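Glycoside hydrolase family 81 (Clostridium thermocellum, PDB 6FOP) probably hydrolyses beta-1,3-glucans such as laminarin as a family 81 glycoside hydrolase of the cellulosome. Local coordinates at residues Ala204-Asn209 against Thr215-Tyr220. Numbering follows the deposited sequence.
Sequences AVLPDN and TYYKDY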
loop_
_atom_site.group_PDB
_atom_site.type_symbol
_atom_site.label_atom_id
_atom_site.label_comp_id
_atom_site.label_asym_id
_atom_site.label_seq_id
_atom_site.Cartn_x
_atom_site.Cartn_y
_atom_site.Cartn_z
ATOM N N ALA A 204 25.542 1.451 11.223
ATOM C CA ALA A 204 24.685 2.507 10.649
ATOM C C ALA A 204 25.281 2.992 9.391
ATOM O O ALA A 204 26.502 3.107 9.269
ATOM C CB ALA A 204 24.490 3.691 11.580
ATOM N N VAL A 205 24.426 3.339 8.443
ATOM C CA VAL A 205 24.848 4.145 7.307
ATOM C C VAL A 205 24.836 5.620 7.733
ATOM O O VAL A 205 23.868 6.103 8.326
ATOM C CB VAL A 205 24.013 3.903 6.038
ATOM C CG1 VAL A 205 22.517 4.180 6.233
ATOM C CG2 VAL A 205 24.559 4.732 4.877
ATOM N N LEU A 206 25.965 6.288 7.514
ATOM C CA LEU A 206 26.185 7.652 7.979
ATOM C C LEU A 206 26.043 8.611 6.823
ATOM O O LEU A 206 26.353 8.263 5.699
ATOM C CB LEU A 206 27.600 7.766 8.554
ATOM C CG LEU A 206 27.912 6.791 9.681
ATOM C CD1 LEU A 206 29.400 6.841 10.027
ATOM C CD2 LEU A 206 27.070 7.058 10.909
ATOM N N PRO A 207 25.644 9.854 7.117
ATOM C CA PRO A 207 25.478 10.846 6.071
ATOM C C PRO A 207 26.784 11.549 5.690
ATOM O O PRO A 207 26.801 12.299 4.710
ATOM C CB PRO A 207 24.496 11.854 6.694
ATOM C CG PRO A 207 24.720 11.716 8.162
ATOM C CD PRO A 207 25.068 10.278 8.403
ATOM N N ASP A 208 27.855 11.333 6.451
ATOM C CA ASP A 208 29.139 11.990 6.173
ATOM C C ASP A 208 30.226 11.225 6.920
ATOM O O ASP A 208 29.918 10.290 7.647
ATOM C CB ASP A 208 29.092 13.492 6.567
ATOM C CG ASP A 208 28.867 13.715 8.041
ATOM O OD1 ASP A 208 29.740 13.308 8.823
ATOM O OD2 ASP A 208 27.801 14.275 8.428
ATOM N N ASN A 209 31.486 11.619 6.731
ATOM C CA ASN A 209 32.620 10.973 7.395
ATOM C C ASN A 209 33.230 11.814 8.500
ATOM O O ASN A 209 34.388 11.609 8.824
ATOM C CB ASN A 209 33.696 10.559 6.388
ATOM C CG ASN A 209 34.378 11.736 5.688
ATOM O OD1 ASN A 209 34.025 12.912 5.855
ATOM N ND2 ASN A 209 35.412 11.410 4.916
ATOM N N THR A 215 30.038 10.319 16.265
ATOM C CA THR A 215 29.785 10.368 17.709
ATOM C C THR A 215 28.284 10.371 17.987
ATOM O O THR A 215 27.811 9.695 18.894
ATOM C CB THR A 215 30.443 11.624 18.318
ATOM O OG1 THR A 215 31.856 11.595 18.057
ATOM C CG2 THR A 215 30.219 11.697 19.785
ATOM N N TYR A 216 27.526 11.138 17.207
ATOM C CA TYR A 216 26.069 11.200 17.393
ATOM C C TYR A 216 25.421 9.853 17.097
ATOM O O TYR A 216 24.588 9.370 17.876
ATOM C CB TYR A 216 25.489 12.269 16.483
ATOM C CG TYR A 216 23.998 12.458 16.723
ATOM C CD1 TYR A 216 23.539 13.220 17.802
ATOM C CD2 TYR A 216 23.049 11.842 15.905
ATOM C CE1 TYR A 216 22.188 13.370 18.053
ATOM C CE2 TYR A 216 21.688 12.014 16.146
ATOM C CZ TYR A 216 21.267 12.779 17.202
ATOM O OH TYR A 216 19.913 12.910 17.426
ATOM N N TYR A 217 25.807 9.220 16.005
ATOM C CA TYR A 217 25.272 7.885 15.673
ATOM C C TYR A 217 25.689 6.840 16.708
ATOM O O TYR A 217 24.891 5.993 17.073
ATOM C CB TYR A 217 25.616 7.489 14.256
ATOM C CG TYR A 217 24.702 8.130 13.218
ATOM C CD1 TYR A 217 24.739 9.495 12.966
ATOM C CD2 TYR A 217 23.799 7.357 12.494
ATOM C CE1 TYR A 217 23.911 10.069 12.013
ATOM C CE2 TYR A 217 22.967 7.922 11.545
ATOM C CZ TYR A 217 23.032 9.274 11.319
ATOM O OH TYR A 217 22.212 9.852 10.372
ATOM N N LYS A 218 26.915 6.929 17.235
ATOM C CA LYS A 218 27.331 6.048 18.321
ATOM C C LYS A 218 26.455 6.218 19.543
ATOM O O LYS A 218 26.137 5.239 20.211
ATOM C CB LYS A 218 28.806 6.270 18.658
ATOM C CG LYS A 218 29.311 5.335 19.740
ATOM C CD LYS A 218 30.742 5.636 20.133
ATOM C CE LYS A 218 31.159 4.696 21.263
ATOM N NZ LYS A 218 32.441 5.065 21.911
ATOM N N ASP A 219 26.050 7.460 19.835
ATOM C CA ASP A 219 25.207 7.703 20.993
ATOM C C ASP A 219 23.945 6.850 21.015
ATOM O O ASP A 219 23.471 6.505 22.093
ATOM C CB ASP A 219 24.768 9.168 21.085
ATOM C CG ASP A 219 25.862 10.111 21.520
ATOM O OD1 ASP A 219 26.824 9.682 22.165
ATOM O OD2 ASP A 219 25.709 11.334 21.237
ATOM N N TYR A 220 23.375 6.569 19.847
ATOM C CA TYR A 220 22.133 5.768 19.767
ATOM C C TYR A 220 22.321 4.371 19.186
ATOM O O TYR A 220 21.371 3.623 19.046
ATOM C CB TYR A 220 21.049 6.561 19.011
ATOM C CG TYR A 220 20.768 7.872 19.700
ATOM C CD1 TYR A 220 20.006 7.917 20.867
ATOM C CD2 TYR A 220 21.385 9.058 19.265
ATOM C CE1 TYR A 220 19.779 9.113 21.526
ATOM C CE2 TYR A 220 21.177 10.243 19.927
ATOM C CZ TYR A 220 20.380 10.262 21.061
ATOM O OH TYR A 220 20.183 11.431 21.704
#
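The ring of Tyr-217 is the single bump that helix 211-220 sets into a shallow hollow formed by Ala-204, the carbonyl of Val-205, Leu-206 and Pro-207. Leu-206 supplies one wall: its CD2 methyl makes a CH-pi contact over one face, 3.9 Å from the centroid of the Tyr-217 ring and 27° off the normal, displaced toward the rim and nearest Tyr-217 CG (3.5 Å). Tyr-217 CG stands anti to its carbonyl carbon (chi1 -80°), which carries the ring across to the strand. At the base, Ala-204 CB approaches Tyr-217 CD2 at 3.8 Å. Near the phenol end, Pro-207 meets the tyrosine from the opposing direction, with CD 3.7 Å from CZ and 3.5 Å from OH of Tyr-217. The axes of strand segment 204-206 and helix segment 215-220 approach to 10.0 Å at 160°, nearly antiparallel, a gap bridged by this one aromatic side chain. The Tyr-279 ring also meets the Tyr-217 ring. The contact packs helix 211-220 against the end of the preceding strand 200-206, interior to its antiparallel sheet between strands 133-139 and 170-175. Its chemistry is apolar between the segments, while Tyr-281 OH hydrogen-bonds both Tyr-217 OH and Val-205 O, consistent with a buried hydroxyl whose polar need is met by Tyr-281 and a ring probably held in place by it.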